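Local structure of Tat pathway signal sequence domain protein (Parabacteroides merdae, 4Q9A) at residues D19-F24 with K69-G74; L53-Q58 with N220-A225; Q82-W87 with R128-Y133; P96-I101 with N140-L145. The protein is a putative GDSL-like lipase or acylhydrolase of the SGNH hydrolase clan that probably cleaves ester bonds, its natural substrate being unknown. All coordinates share one frame; numbering follows the deposited sequence.

Contact 1 of 4, residues D19-F24 with K69-G74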
loop_
_atom_site.group_PDB
_atom_site.type_symbol
_atom_site.label_atom_id
_atom_site.label_comp_id
_atom_site.label_asym_id
_atom_site.label_seq_id
_atom_site.Cartn_x
_atom_site.Cartn_y
_atom_site.Cartn_z
ATOM N N ASP A 19 -8.823 5.336 -19.093
ATOM C CA ASP A 19 -7.930 6.485 -18.934
ATOM C C ASP A 19 -8.580 7.602 -18.073
ATOM O O ASP A 19 -8.292 8.782 -18.278
ATOM C CB ASP A 19 -7.466 7.030 -20.309
ATOM C CG ASP A 19 -7.040 5.963 -21.300
ATOM O OD1 ASP A 19 -6.129 5.170 -20.969
ATOM O OD2 ASP A 19 -7.595 5.936 -22.422
ATOM N N CYS A 20 -9.411 7.224 -17.089
ATOM C CA CYS A 20 -10.071 8.164 -16.172
ATOM C C CYS A 20 -9.045 8.846 -15.261
ATOM O O CYS A 20 -8.079 8.209 -14.833
ATOM C CB CYS A 20 -11.144 7.460 -15.343
ATOM S SG CYS A 20 -10.491 6.142 -14.271
ATOM N N VAL A 21 -9.262 10.134 -14.953
ATOM C CA VAL A 21 -8.348 10.884 -14.086
ATOM C C VAL A 21 -8.927 10.902 -12.655
ATOM O O VAL A 21 -10.079 11.304 -12.453
ATOM C CB VAL A 21 -8.047 12.306 -14.668
ATOM C CG1 VAL A 21 -7.395 13.238 -13.644
ATOM C CG2 VAL A 21 -7.166 12.198 -15.902
ATOM N N ILE A 22 -8.128 10.439 -11.677
ATOM C CA ILE A 22 -8.532 10.450 -10.259
ATOM C C ILE A 22 -7.579 11.390 -9.522
ATOM O O ILE A 22 -6.355 11.263 -9.651
ATOM C CB ILE A 22 -8.630 9.045 -9.596
ATOM C CG1 ILE A 22 -9.662 8.167 -10.326
ATOM C CG2 ILE A 22 -9.000 9.164 -8.122
ATOM C CD1 ILE A 22 -9.239 6.717 -10.451
ATOM N N LEU A 23 -8.150 12.364 -8.796
ATOM C CA LEU A 23 -7.366 13.365 -8.090
ATOM C C LEU A 23 -7.736 13.418 -6.620
ATOM O O LEU A 23 -8.894 13.629 -6.260
ATOM C CB LEU A 23 -7.526 14.762 -8.747
ATOM C CG LEU A 23 -6.880 15.954 -8.031
ATOM C CD1 LEU A 23 -5.359 15.847 -8.004
ATOM C CD2 LEU A 23 -7.310 17.248 -8.655
ATOM N N PHE A 24 -6.716 13.280 -5.782
ATOM C CA PHE A 24 -6.802 13.361 -4.326
ATOM C C PHE A 24 -6.368 14.741 -3.910
ATOM O O PHE A 24 -5.301 15.231 -4.320
ATOM C CB PHE A 24 -5.952 12.269 -3.651
ATOM C CG PHE A 24 -6.535 10.901 -3.883
ATOM C CD1 PHE A 24 -6.192 10.161 -5.012
ATOM C CD2 PHE A 24 -7.459 10.366 -3.003
ATOM C CE1 PHE A 24 -6.776 8.920 -5.253
ATOM C CE2 PHE A 24 -8.021 9.111 -3.235
ATOM C CZ PHE A 24 -7.686 8.402 -4.367
ATOM N N LYS A 69 -5.395 7.271 -14.398
ATOM C CA LYS A 69 -4.294 8.204 -14.163
ATOM C C LYS A 69 -4.603 8.880 -12.837
ATOM O O LYS A 69 -5.570 9.651 -12.752
ATOM C CB LYS A 69 -4.124 9.219 -15.326
ATOM C CG LYS A 69 -4.313 8.658 -16.752
ATOM C CD LYS A 69 -3.597 9.530 -17.789
ATOM C CE LYS A 69 -4.262 9.499 -19.132
ATOM N NZ LYS A 69 -3.597 10.399 -20.098
ATOM N N ILE A 70 -3.845 8.516 -11.779
ATOM C CA ILE A 70 -4.081 8.993 -10.412
ATOM C C ILE A 70 -3.043 10.053 -9.998
ATOM O O ILE A 70 -1.833 9.880 -10.197
ATOM C CB ILE A 70 -4.157 7.808 -9.406
ATOM C CG1 ILE A 70 -5.099 6.690 -9.945
ATOM C CG2 ILE A 70 -4.645 8.293 -8.032
ATOM C CD1 ILE A 70 -5.062 5.383 -9.234
ATOM N N TYR A 71 -3.550 11.162 -9.433
ATOM C CA TYR A 71 -2.772 12.326 -9.001
ATOM C C TYR A 71 -3.091 12.700 -7.558
ATOM O O TYR A 71 -4.197 12.423 -7.086
ATOM C CB TYR A 71 -3.064 13.531 -9.931
ATOM C CG TYR A 71 -2.544 13.337 -11.333
ATOM C CD1 TYR A 71 -1.224 13.631 -11.654
ATOM C CD2 TYR A 71 -3.372 12.859 -12.344
ATOM C CE1 TYR A 71 -0.738 13.451 -12.945
ATOM C CE2 TYR A 71 -2.894 12.671 -13.641
ATOM C CZ TYR A 71 -1.576 12.975 -13.938
ATOM O OH TYR A 71 -1.061 12.788 -15.193
ATOM N N ASN A 72 -2.124 13.354 -6.876
ATOM C CA ASN A 72 -2.249 13.858 -5.506
ATOM C C ASN A 72 -1.841 15.329 -5.492
ATOM O O ASN A 72 -0.749 15.667 -5.962
ATOM C CB ASN A 72 -1.387 13.031 -4.530
ATOM C CG ASN A 72 -1.466 13.387 -3.048
ATOM O OD1 ASN A 72 -2.055 14.392 -2.613
ATOM N ND2 ASN A 72 -0.809 12.579 -2.225
ATOM N N ARG A 73 -2.720 16.214 -4.983
ATOM C CA ARG A 73 -2.372 17.636 -4.911
ATOM C C ARG A 73 -2.494 18.214 -3.473
ATOM O O ARG A 73 -2.352 19.432 -3.291
ATOM C CB ARG A 73 -3.170 18.471 -5.925
ATOM C CG ARG A 73 -2.628 18.355 -7.354
ATOM C CD ARG A 73 -1.157 18.743 -7.519
ATOM N NE ARG A 73 -0.355 17.658 -8.092
ATOM C CZ ARG A 73 0.965 17.703 -8.268
ATOM N NH1 ARG A 73 1.657 18.777 -7.900
ATOM N NH2 ARG A 73 1.606 16.662 -8.780
ATOM N N GLY A 74 -2.674 17.331 -2.481
ATOM C CA GLY A 74 -2.774 17.720 -1.085
ATOM C C GLY A 74 -1.557 18.485 -0.602
ATOM O O GLY A 74 -0.432 18.225 -1.053
#
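Lys-69, Ile-22, Tyr-71, Phe-24 and Arg-73 each give a backbone N-H to the other segment, to Cys-20, Lys-69, Ile-22, Tyr-71 and Phe-24 respectively, making an unbroken parallel ladder. Ile-22 is bonded through both its N and its O: N lies 2.9 Å from Lys-69 O, and O 2.8 Å from Tyr-71 N. Apolar contacts follow on both faces. On one, the Phe-24 ring turns its edge to Ile-70, Phe-24 CE1 lying 3.6 Å from Ile-70 CG2, while Ile-22 and Ile-70 lie side by side; branched and aromatic residues suit this buried layer beneath helix 51-62. On the other, chi2 of Leu-23 (65°) sets Leu-23 CD1 3.8 Å from both Tyr-71 CB and Arg-73 CG. Asn-72 OD1 accepts from Gly-74 N in an Asx turn, while ND2 reaches the carbonyls of Phe-47 and Thr-30. Outer strand 69-72 pairs here with strand 21-26, which leads toward Ser-28, a phosphoserine here, in the GDS sequence naming the family, within the alpha/beta/alpha sandwich of SGNH hydrolases.

Contact 2 of 4, residues L53-Q58 with N220-A225; sequences LFTATQ and NMWMEA
The Trp-222 indole receives the methyl of Thr-55: CG2 stands 3.3 Å above the ring plane, displaced toward the rim, and is nearest to Trp-222 CE3 at 3.4 Å. The indole also meets the Phe-24 ring, planes at about 45°, while NE1 bonds to Ser-100 OG on the sheet below. Trp-222 CB already points toward helix 51-62. The amide planes of Gln-58 and Asn-220 stand 73° apart; Gln-58 NE2 donates to Asn-220 OD1 over 3.1 Å, lying in the Asn-220 carbonyl plane, although OD1 is tilted from the Gln-58 amide plane. Here helices 51-62 and 212-226, whose short segments cross at -47°, pack together on one side of the parallel sheet in the alpha/beta/alpha sandwich. Bends at chi2 and chi3 fold selenomethionine Met-223 so that CE meets the aliphatic Gln-58 CB at 3.8 Å. Thr-55 OG1 is bonded to Tyr-51 O, which leaves the threonine's methyl to meet the indole. Beside helix 51-62 runs the subunit interface, where Phe-54 packs on Thr-57 of the second subunit.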
loop_
_atom_site.group_PDB
_atom_site.type_symbol
_atom_site.label_atom_id
_atom_site.label_comp_id
_atom_site.label_asym_id
_atom_site.label_seq_id
_atom_site.Cartn_x
_atom_site.Cartn_y
_atom_site.Cartn_z
ATOM N N LEU A 53 -1.584 6.727 -1.398
ATOM C CA LEU A 53 -0.758 5.687 -1.996
ATOM C C LEU A 53 -1.508 4.328 -1.972
ATOM O O LEU A 53 -1.654 3.690 -3.013
ATOM C CB LEU A 53 0.599 5.607 -1.252
ATOM C CG LEU A 53 1.427 4.322 -1.365
ATOM C CD1 LEU A 53 1.903 4.089 -2.794
ATOM C CD2 LEU A 53 2.609 4.362 -0.418
ATOM N N PHE A 54 -2.029 3.942 -0.796
ATOM C CA PHE A 54 -2.702 2.673 -0.557
ATOM C C PHE A 54 -4.041 2.552 -1.278
ATOM O O PHE A 54 -4.411 1.441 -1.653
ATOM C CB PHE A 54 -2.833 2.434 0.943
ATOM C CG PHE A 54 -1.454 2.308 1.548
ATOM C CD1 PHE A 54 -0.681 1.167 1.332
ATOM C CD2 PHE A 54 -0.889 3.366 2.254
ATOM C CE1 PHE A 54 0.627 1.075 1.831
ATOM C CE2 PHE A 54 0.409 3.272 2.770
ATOM C CZ PHE A 54 1.158 2.123 2.558
ATOM N N THR A 55 -4.725 3.676 -1.511
ATOM C CA THR A 55 -5.987 3.748 -2.246
ATOM C C THR A 55 -5.687 3.634 -3.742
ATOM O O THR A 55 -6.363 2.900 -4.461
ATOM C CB THR A 55 -6.706 5.075 -1.930
ATOM O OG1 THR A 55 -6.563 5.388 -0.545
ATOM C CG2 THR A 55 -8.172 5.057 -2.321
ATOM N N ALA A 56 -4.666 4.389 -4.202
ATOM C CA ALA A 56 -4.229 4.445 -5.589
ATOM C C ALA A 56 -3.843 3.061 -6.109
ATOM O O ALA A 56 -4.353 2.633 -7.149
ATOM C CB ALA A 56 -3.070 5.404 -5.726
ATOM N N THR A 57 -2.999 2.337 -5.349
ATOM C CA THR A 57 -2.500 1.015 -5.723
ATOM C C THR A 57 -3.665 -0.001 -5.849
ATOM O O THR A 57 -3.642 -0.832 -6.767
ATOM C CB THR A 57 -1.424 0.571 -4.764
ATOM O OG1 THR A 57 -1.908 0.691 -3.424
ATOM C CG2 THR A 57 -0.136 1.368 -4.943
ATOM N N GLN A 58 -4.711 0.129 -4.993
ATOM C CA GLN A 58 -5.909 -0.717 -5.059
ATOM C C GLN A 58 -6.670 -0.424 -6.340
ATOM O O GLN A 58 -7.184 -1.350 -6.978
ATOM C CB GLN A 58 -6.812 -0.498 -3.836
ATOM C CG GLN A 58 -6.240 -1.085 -2.567
ATOM C CD GLN A 58 -7.264 -1.138 -1.477
ATOM O OE1 GLN A 58 -8.328 -1.744 -1.629
ATOM N NE2 GLN A 58 -6.936 -0.569 -0.324
ATOM N N ASN A 220 -9.147 1.240 2.426
ATOM C CA ASN A 220 -10.192 0.222 2.362
ATOM C C ASN A 220 -11.584 0.848 2.474
ATOM O O ASN A 220 -12.501 0.431 1.757
ATOM C CB ASN A 220 -9.988 -0.820 3.466
ATOM C CG ASN A 220 -8.717 -1.639 3.376
ATOM O OD1 ASN A 220 -7.992 -1.627 2.371
ATOM N ND2 ASN A 220 -8.435 -2.401 4.427
HETATM N N MSE A 221 -11.731 1.861 3.355
HETATM C CA MSE A 221 -12.990 2.587 3.563
HETATM C C MSE A 221 -13.410 3.322 2.286
HETATM O O MSE A 221 -14.563 3.238 1.853
HETATM C CB MSE A 221 -12.841 3.583 4.709
HETATM C CG MSE A 221 -12.699 2.929 6.068
HETATM SE SE MSE A 221 -13.285 4.129 7.475
HETATM C CE MSE A 221 -15.191 4.091 7.061
ATOM N N TRP A 222 -12.446 4.021 1.689
ATOM C CA TRP A 222 -12.581 4.773 0.462
ATOM C C TRP A 222 -12.978 3.846 -0.683
ATOM O O TRP A 222 -13.926 4.159 -1.406
ATOM C CB TRP A 222 -11.268 5.492 0.161
ATOM C CG TRP A 222 -11.384 6.635 -0.794
ATOM C CD1 TRP A 222 -11.327 7.967 -0.491
ATOM C CD2 TRP A 222 -11.427 6.548 -2.227
ATOM N NE1 TRP A 222 -11.349 8.717 -1.644
ATOM C CE2 TRP A 222 -11.411 7.871 -2.726
ATOM C CE3 TRP A 222 -11.478 5.474 -3.142
ATOM C CZ2 TRP A 222 -11.482 8.147 -4.095
ATOM C CZ3 TRP A 222 -11.524 5.748 -4.497
ATOM C CH2 TRP A 222 -11.537 7.069 -4.963
HETATM N N MSE A 223 -12.312 2.691 -0.829
HETATM C CA MSE A 223 -12.673 1.756 -1.896
HETATM C C MSE A 223 -14.103 1.242 -1.690
HETATM O O MSE A 223 -14.854 1.139 -2.651
HETATM C CB MSE A 223 -11.675 0.603 -1.968
HETATM C CG MSE A 223 -10.295 1.032 -2.426
HETATM SE SE MSE A 223 -10.268 1.793 -4.207
HETATM C CE MSE A 223 -10.306 0.120 -5.186
ATOM N N GLU A 224 -14.490 1.001 -0.421
ATOM C CA GLU A 224 -15.816 0.534 -0.022
ATOM C C GLU A 224 -16.892 1.610 -0.238
ATOM O O GLU A 224 -17.898 1.303 -0.864
ATOM C CB GLU A 224 -15.813 0.086 1.439
ATOM C CG GLU A 224 -16.894 -0.929 1.763
ATOM C CD GLU A 224 -16.672 -1.653 3.078
ATOM O OE1 GLU A 224 -15.707 -2.450 3.169
ATOM O OE2 GLU A 224 -17.474 -1.428 4.014
ATOM N N ALA A 225 -16.703 2.844 0.281
ATOM C CA ALA A 225 -17.691 3.926 0.155
ATOM C C ALA A 225 -18.008 4.254 -1.307
ATOM O O ALA A 225 -19.167 4.496 -1.644
ATOM C CB ALA A 225 -17.207 5.183 0.877
#

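Contact 3 of 4, residues Q82-W87 with R128-Y133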
loop_
_atom_site.group_PDB
_atom_site.type_symbol
_atom_site.label_atom_id
_atom_site.label_comp_id
_atom_site.label_asym_id
_atom_site.label_seq_id
_atom_site.Cartn_x
_atom_site.Cartn_y
_atom_site.Cartn_z
ATOM N N GLN A 82 -7.569 27.788 1.717
ATOM C CA GLN A 82 -6.265 27.497 1.130
ATOM C C GLN A 82 -6.372 26.522 -0.051
ATOM O O GLN A 82 -5.519 26.579 -0.935
ATOM C CB GLN A 82 -5.291 26.994 2.186
ATOM C CG GLN A 82 -4.644 28.153 2.927
ATOM C CD GLN A 82 -4.083 27.792 4.273
ATOM O OE1 GLN A 82 -4.416 26.767 4.875
ATOM N NE2 GLN A 82 -3.238 28.663 4.792
ATOM N N LEU A 83 -7.428 25.678 -0.105
ATOM C CA LEU A 83 -7.682 24.799 -1.258
ATOM C C LEU A 83 -8.177 25.650 -2.410
ATOM O O LEU A 83 -7.691 25.499 -3.528
ATOM C CB LEU A 83 -8.703 23.668 -0.981
ATOM C CG LEU A 83 -8.361 22.570 0.010
ATOM C CD1 LEU A 83 -9.456 21.538 0.026
ATOM C CD2 LEU A 83 -7.035 21.893 -0.297
ATOM N N ARG A 84 -9.140 26.551 -2.141
ATOM C CA ARG A 84 -9.688 27.463 -3.144
ATOM C C ARG A 84 -8.559 28.344 -3.782
ATOM O O ARG A 84 -8.530 28.471 -4.999
ATOM C CB ARG A 84 -10.812 28.329 -2.527
ATOM C CG ARG A 84 -11.542 29.271 -3.490
ATOM C CD ARG A 84 -12.346 28.561 -4.572
ATOM N NE ARG A 84 -13.042 29.490 -5.469
ATOM C CZ ARG A 84 -12.483 30.085 -6.523
ATOM N NH1 ARG A 84 -11.203 29.872 -6.816
ATOM N NH2 ARG A 84 -13.192 30.916 -7.277
ATOM N N GLU A 85 -7.619 28.884 -2.966
ATOM C CA GLU A 85 -6.465 29.679 -3.404
ATOM C C GLU A 85 -5.644 29.041 -4.534
ATOM O O GLU A 85 -4.922 29.768 -5.218
ATOM C CB GLU A 85 -5.486 29.870 -2.246
ATOM C CG GLU A 85 -5.856 30.863 -1.174
ATOM C CD GLU A 85 -4.795 30.953 -0.088
ATOM O OE1 GLU A 85 -3.985 30.002 0.067
ATOM O OE2 GLU A 85 -4.773 31.995 0.606
ATOM N N ARG A 86 -5.682 27.698 -4.677
ATOM C CA ARG A 86 -4.886 26.964 -5.668
ATOM C C ARG A 86 -5.747 25.966 -6.437
ATOM O O ARG A 86 -5.224 25.037 -7.067
ATOM C CB ARG A 86 -3.697 26.247 -4.986
ATOM C CG ARG A 86 -4.093 25.417 -3.769
ATOM C CD ARG A 86 -2.905 24.753 -3.095
ATOM N NE ARG A 86 -3.319 23.787 -2.067
ATOM C CZ ARG A 86 -3.497 22.487 -2.288
ATOM N NH1 ARG A 86 -3.306 21.978 -3.503
ATOM N NH2 ARG A 86 -3.851 21.684 -1.298
ATOM N N TRP A 87 -7.064 26.171 -6.395
ATOM C CA TRP A 87 -8.025 25.273 -7.003
ATOM C C TRP A 87 -7.911 25.203 -8.530
ATOM O O TRP A 87 -8.234 24.170 -9.115
ATOM C CB TRP A 87 -9.437 25.691 -6.592
ATOM C CG TRP A 87 -10.400 24.551 -6.564
ATOM C CD1 TRP A 87 -11.507 24.407 -7.340
ATOM C CD2 TRP A 87 -10.306 23.355 -5.769
ATOM N NE1 TRP A 87 -12.146 23.228 -7.036
ATOM C CE2 TRP A 87 -11.431 22.562 -6.073
ATOM C CE3 TRP A 87 -9.421 22.911 -4.773
ATOM C CZ2 TRP A 87 -11.678 21.338 -5.441
ATOM C CZ3 TRP A 87 -9.669 21.700 -4.146
ATOM C CH2 TRP A 87 -10.780 20.924 -4.484
ATOM N N ARG A 128 -18.976 24.775 1.019
ATOM C CA ARG A 128 -20.158 24.900 0.178
ATOM C C ARG A 128 -19.751 25.629 -1.101
ATOM O O ARG A 128 -19.983 25.129 -2.208
ATOM C CB ARG A 128 -21.302 25.636 0.914
ATOM C CG ARG A 128 -22.577 25.719 0.067
ATOM C CD ARG A 128 -23.824 26.151 0.826
ATOM N NE ARG A 128 -24.134 25.247 1.937
ATOM C CZ ARG A 128 -24.111 25.599 3.223
ATOM N NH1 ARG A 128 -23.847 26.860 3.571
ATOM N NH2 ARG A 128 -24.373 24.704 4.169
ATOM N N ALA A 129 -19.063 26.775 -0.920
ATOM C CA ALA A 129 -18.568 27.650 -1.974
ATOM C C ALA A 129 -17.609 26.902 -2.894
ATOM O O ALA A 129 -17.770 27.005 -4.117
ATOM C CB ALA A 129 -17.896 28.867 -1.368
ATOM N N LEU A 130 -16.654 26.121 -2.312
ATOM C CA LEU A 130 -15.678 25.312 -3.064
ATOM C C LEU A 130 -16.354 24.203 -3.894
ATOM O O LEU A 130 -15.946 23.948 -5.029
ATOM C CB LEU A 130 -14.625 24.686 -2.132
ATOM C CG LEU A 130 -13.387 24.041 -2.814
ATOM C CD1 LEU A 130 -12.628 25.030 -3.651
ATOM C CD2 LEU A 130 -12.432 23.449 -1.790
ATOM N N LEU A 131 -17.392 23.564 -3.329
ATOM C CA LEU A 131 -18.140 22.499 -3.994
ATOM C C LEU A 131 -19.050 23.074 -5.088
ATOM O O LEU A 131 -19.177 22.453 -6.147
ATOM C CB LEU A 131 -18.945 21.685 -2.966
ATOM C CG LEU A 131 -18.095 20.805 -2.039
ATOM C CD1 LEU A 131 -18.864 20.421 -0.759
ATOM C CD2 LEU A 131 -17.509 19.580 -2.788
ATOM N N LYS A 132 -19.654 24.260 -4.849
ATOM C CA LYS A 132 -20.530 24.913 -5.826
ATOM C C LYS A 132 -19.722 25.254 -7.072
ATOM O O LYS A 132 -20.132 24.919 -8.180
ATOM C CB LYS A 132 -21.194 26.179 -5.227
ATOM C CG LYS A 132 -22.232 26.838 -6.131
ATOM C CD LYS A 132 -22.969 27.977 -5.435
ATOM C CE LYS A 132 -23.594 28.957 -6.405
ATOM N NZ LYS A 132 -22.607 29.960 -6.892
ATOM N N TYR A 133 -18.545 25.866 -6.864
ATOM C CA TYR A 133 -17.593 26.267 -7.890
ATOM C C TYR A 133 -17.057 25.054 -8.658
ATOM O O TYR A 133 -16.950 25.107 -9.886
ATOM C CB TYR A 133 -16.445 27.050 -7.232
ATOM C CG TYR A 133 -15.355 27.514 -8.173
ATOM C CD1 TYR A 133 -15.545 28.615 -9.006
ATOM C CD2 TYR A 133 -14.112 26.894 -8.188
ATOM C CE1 TYR A 133 -14.539 29.056 -9.868
ATOM C CE2 TYR A 133 -13.094 27.331 -9.038
ATOM C CZ TYR A 133 -13.312 28.413 -9.876
ATOM O OH TYR A 133 -12.308 28.849 -10.704
#
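Arg-84 lays its guanidinium flat on Tyr-133, with CZ 3.8 Å from the ring centroid and the two planes 12° apart, a stacked cation-pi pair. The conformation explains the reach: CG is anti to the backbone N (chi1 -176°), and a bend at chi2 (65°) brings CD to 3.7 Å from Leu-130 CD1. An arginine suits this place because its flat cation can cover a ring while NH1 forms a salt bridge with Glu-88. Both segments lie on the side of the sheet that carries helix 120-137, which belongs to the beta-alpha-beta crossover between strands 98-102 and 142-146. A type I turn from Arg-84 to Trp-87 presents the indole to that helix. Leu-130 meets it tip to tip: CD1 sits over the five-membered ring, 3.5 Å from its centroid, in a CH-pi contact. The other branch, CD2, packs against Leu-83 CB at 3.8 Å and the six-membered ring of Trp-87. Tyr-133 meets Trp-87 rim to rim, Tyr-133 CD2 lying 3.7 Å from Trp-87 CD1, while Trp-87 NE1 is held by Thr-134 OG1.

Contact 4 of 4, residues P96-I101 with N140-L145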
loop_
_atom_site.group_PDB
_atom_site.type_symbol
_atom_site.label_atom_id
_atom_site.label_comp_id
_atom_site.label_asym_id
_atom_site.label_seq_id
_atom_site.Cartn_x
_atom_site.Cartn_y
_atom_site.Cartn_z
ATOM N N PRO A 96 -10.368 16.504 -13.428
ATOM C CA PRO A 96 -10.567 15.163 -12.861
ATOM C C PRO A 96 -11.951 14.573 -13.100
ATOM O O PRO A 96 -12.977 15.246 -12.939
ATOM C CB PRO A 96 -10.326 15.369 -11.362
ATOM C CG PRO A 96 -10.603 16.828 -11.128
ATOM C CD PRO A 96 -10.122 17.499 -12.360
ATOM N N ASP A 97 -11.962 13.291 -13.469
ATOM C CA ASP A 97 -13.182 12.517 -13.661
ATOM C C ASP A 97 -13.767 12.162 -12.275
ATOM O O ASP A 97 -14.994 12.130 -12.084
ATOM C CB ASP A 97 -12.874 11.274 -14.513
ATOM C CG ASP A 97 -12.520 11.619 -15.961
ATOM O OD1 ASP A 97 -13.333 12.290 -16.627
ATOM O OD2 ASP A 97 -11.439 11.208 -16.427
ATOM N N VAL A 98 -12.861 11.931 -11.306
ATOM C CA VAL A 98 -13.162 11.606 -9.913
ATOM C C VAL A 98 -12.254 12.462 -9.026
ATOM O O VAL A 98 -11.028 12.366 -9.107
ATOM C CB VAL A 98 -13.015 10.090 -9.621
ATOM C CG1 VAL A 98 -13.215 9.783 -8.142
ATOM C CG2 VAL A 98 -13.986 9.282 -10.462
ATOM N N LEU A 99 -12.861 13.310 -8.205
ATOM C CA LEU A 99 -12.133 14.189 -7.299
ATOM C C LEU A 99 -12.454 13.814 -5.846
ATOM O O LEU A 99 -13.609 13.657 -5.492
ATOM C CB LEU A 99 -12.485 15.669 -7.608
ATOM C CG LEU A 99 -12.067 16.739 -6.598
ATOM C CD1 LEU A 99 -10.562 16.980 -6.615
ATOM C CD2 LEU A 99 -12.815 18.001 -6.846
ATOM N N SER A 100 -11.421 13.662 -5.022
ATOM C CA SER A 100 -11.544 13.283 -3.618
ATOM C C SER A 100 -11.030 14.420 -2.741
ATOM O O SER A 100 -9.940 14.960 -2.984
ATOM C CB SER A 100 -10.802 11.978 -3.333
ATOM O OG SER A 100 -10.739 11.726 -1.940
ATOM N N ILE A 101 -11.837 14.806 -1.742
ATOM C CA ILE A 101 -11.499 15.904 -0.845
ATOM C C ILE A 101 -11.584 15.447 0.609
ATOM O O ILE A 101 -12.603 14.898 1.034
ATOM C CB ILE A 101 -12.396 17.162 -1.111
ATOM C CG1 ILE A 101 -12.262 17.634 -2.581
ATOM C CG2 ILE A 101 -12.088 18.317 -0.102
ATOM C CD1 ILE A 101 -13.421 18.375 -3.114
ATOM N N ASN A 140 -19.154 17.352 -14.791
ATOM C CA ASN A 140 -19.185 15.882 -14.875
ATOM C C ASN A 140 -18.294 15.204 -13.837
ATOM O O ASN A 140 -18.214 13.971 -13.805
ATOM C CB ASN A 140 -18.768 15.401 -16.253
ATOM C CG ASN A 140 -19.580 15.974 -17.376
ATOM O OD1 ASN A 140 -19.024 16.558 -18.308
ATOM N ND2 ASN A 140 -20.897 15.840 -17.299
ATOM N N THR A 141 -17.618 15.983 -12.995
ATOM C CA THR A 141 -16.753 15.410 -11.978
ATOM C C THR A 141 -17.592 14.763 -10.866
ATOM O O THR A 141 -18.551 15.369 -10.343
ATOM C CB THR A 141 -15.790 16.466 -11.425
ATOM O OG1 THR A 141 -14.978 16.919 -12.517
ATOM C CG2 THR A 141 -14.881 15.915 -10.318
ATOM N N GLN A 142 -17.205 13.525 -10.526
ATOM C CA GLN A 142 -17.759 12.759 -9.444
ATOM C C GLN A 142 -16.931 13.093 -8.210
ATOM O O GLN A 142 -15.715 12.869 -8.203
ATOM C CB GLN A 142 -17.707 11.272 -9.788
ATOM C CG GLN A 142 -18.609 10.865 -10.925
ATOM C CD GLN A 142 -18.493 9.386 -11.191
ATOM O OE1 GLN A 142 -19.010 8.540 -10.443
ATOM N NE2 GLN A 142 -17.825 9.038 -12.272
ATOM N N ILE A 143 -17.575 13.687 -7.186
ATOM C CA ILE A 143 -16.887 14.067 -5.955
ATOM C C ILE A 143 -17.066 12.977 -4.861
ATOM O O ILE A 143 -18.156 12.419 -4.664
ATOM C CB ILE A 143 -17.321 15.469 -5.437
ATOM C CG1 ILE A 143 -17.271 16.523 -6.544
ATOM C CG2 ILE A 143 -16.466 15.899 -4.235
ATOM C CD1 ILE A 143 -17.914 17.846 -6.183
ATOM N N VAL A 144 -15.945 12.697 -4.171
ATOM C CA VAL A 144 -15.778 11.825 -3.022
ATOM C C VAL A 144 -15.368 12.765 -1.906
ATOM O O VAL A 144 -14.232 13.235 -1.893
ATOM C CB VAL A 144 -14.751 10.665 -3.222
ATOM C CG1 VAL A 144 -14.774 9.718 -2.040
ATOM C CG2 VAL A 144 -14.999 9.903 -4.504
ATOM N N LEU A 145 -16.317 13.105 -1.025
ATOM C CA LEU A 145 -16.066 13.959 0.130
ATOM C C LEU A 145 -15.829 13.060 1.338
ATOM O O LEU A 145 -16.660 12.201 1.632
ATOM C CB LEU A 145 -17.216 14.951 0.353
ATOM C CG LEU A 145 -16.924 16.087 1.334
ATOM C CD1 LEU A 145 -15.859 17.046 0.800
ATOM C CD2 LEU A 145 -18.182 16.822 1.690
#
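Thr-141 and Pro-96 meet just before the two strands become regular, and the threonine can be followed atom by atom. From CB, 3.4 Å from Pro-96 O, the side chain divides. With OG1 anti to the carbonyl carbon (chi1 -61°), the hydroxyl donates to Pro-96 O over 2.6 Å, almost in line with the C=O bond. The methyl CG2 lies beside Pro-96 O and 3.6 Å from Leu-99 CB. Threonine fits because one branch grips a carbonyl while the other joins the apolar layer.

Beyond it strand 98-102, the middle one of the SGNH-hydrolase sheet, and its neighbour 142-146 form a parallel ladder, paired as Val-98 with Gln-142 through Ile-101 with Leu-145. Leu-99 is bonded through both its N and its O: N donates to Gln-142 O at 2.9 Å, and O accepts from Val-144 N, also at 2.9 Å. The segments run 20° apart, a twist usual for such sheets.

Side chains alternate between the faces. Val-98 CG1 lies 4.1 Å from Val-144 CG2 on one, next to Ser-100. On the other, Ile-101 touches both neighbours, CD1 approaching Ile-143 CG2 at 4.1 Å and CB lying 4.0 Å from Leu-145 CD1; beta-branched and leucine residues suit this layer, which helix 120-137 covers at Leu-99 and Ile-143. Just before strand 98-102, Asp-97 OD2 accepts from Val-21 N; at the start of the other, Gln-142 NE2 donates to Asn-15 O.

Contacts 1 and 4 belong to one parallel sheet, centres about 9 Å apart, with strands 21-26 and 98-102 adjacent in it; together they cover four of its five strands, in the order 69-72, 21-26, 98-102, 142-146. Contacts 2 and 3 lie in the helical layers on opposite sides of the sheet, centres about 24 Å apart. Trp-222 joins contact 2 to both sheet contacts, meeting Phe-24 and Val-144, whereas Trp-87 of contact 3 rests on Leu-99 and Ile-101 of contact 4. Along the chain contact 1 closes before contacts 3 and 4 begin; their segments alternate, helix 120-137 linking them. Last, 220-225 returns to 53-58, bringing the C-terminal helix against an early one.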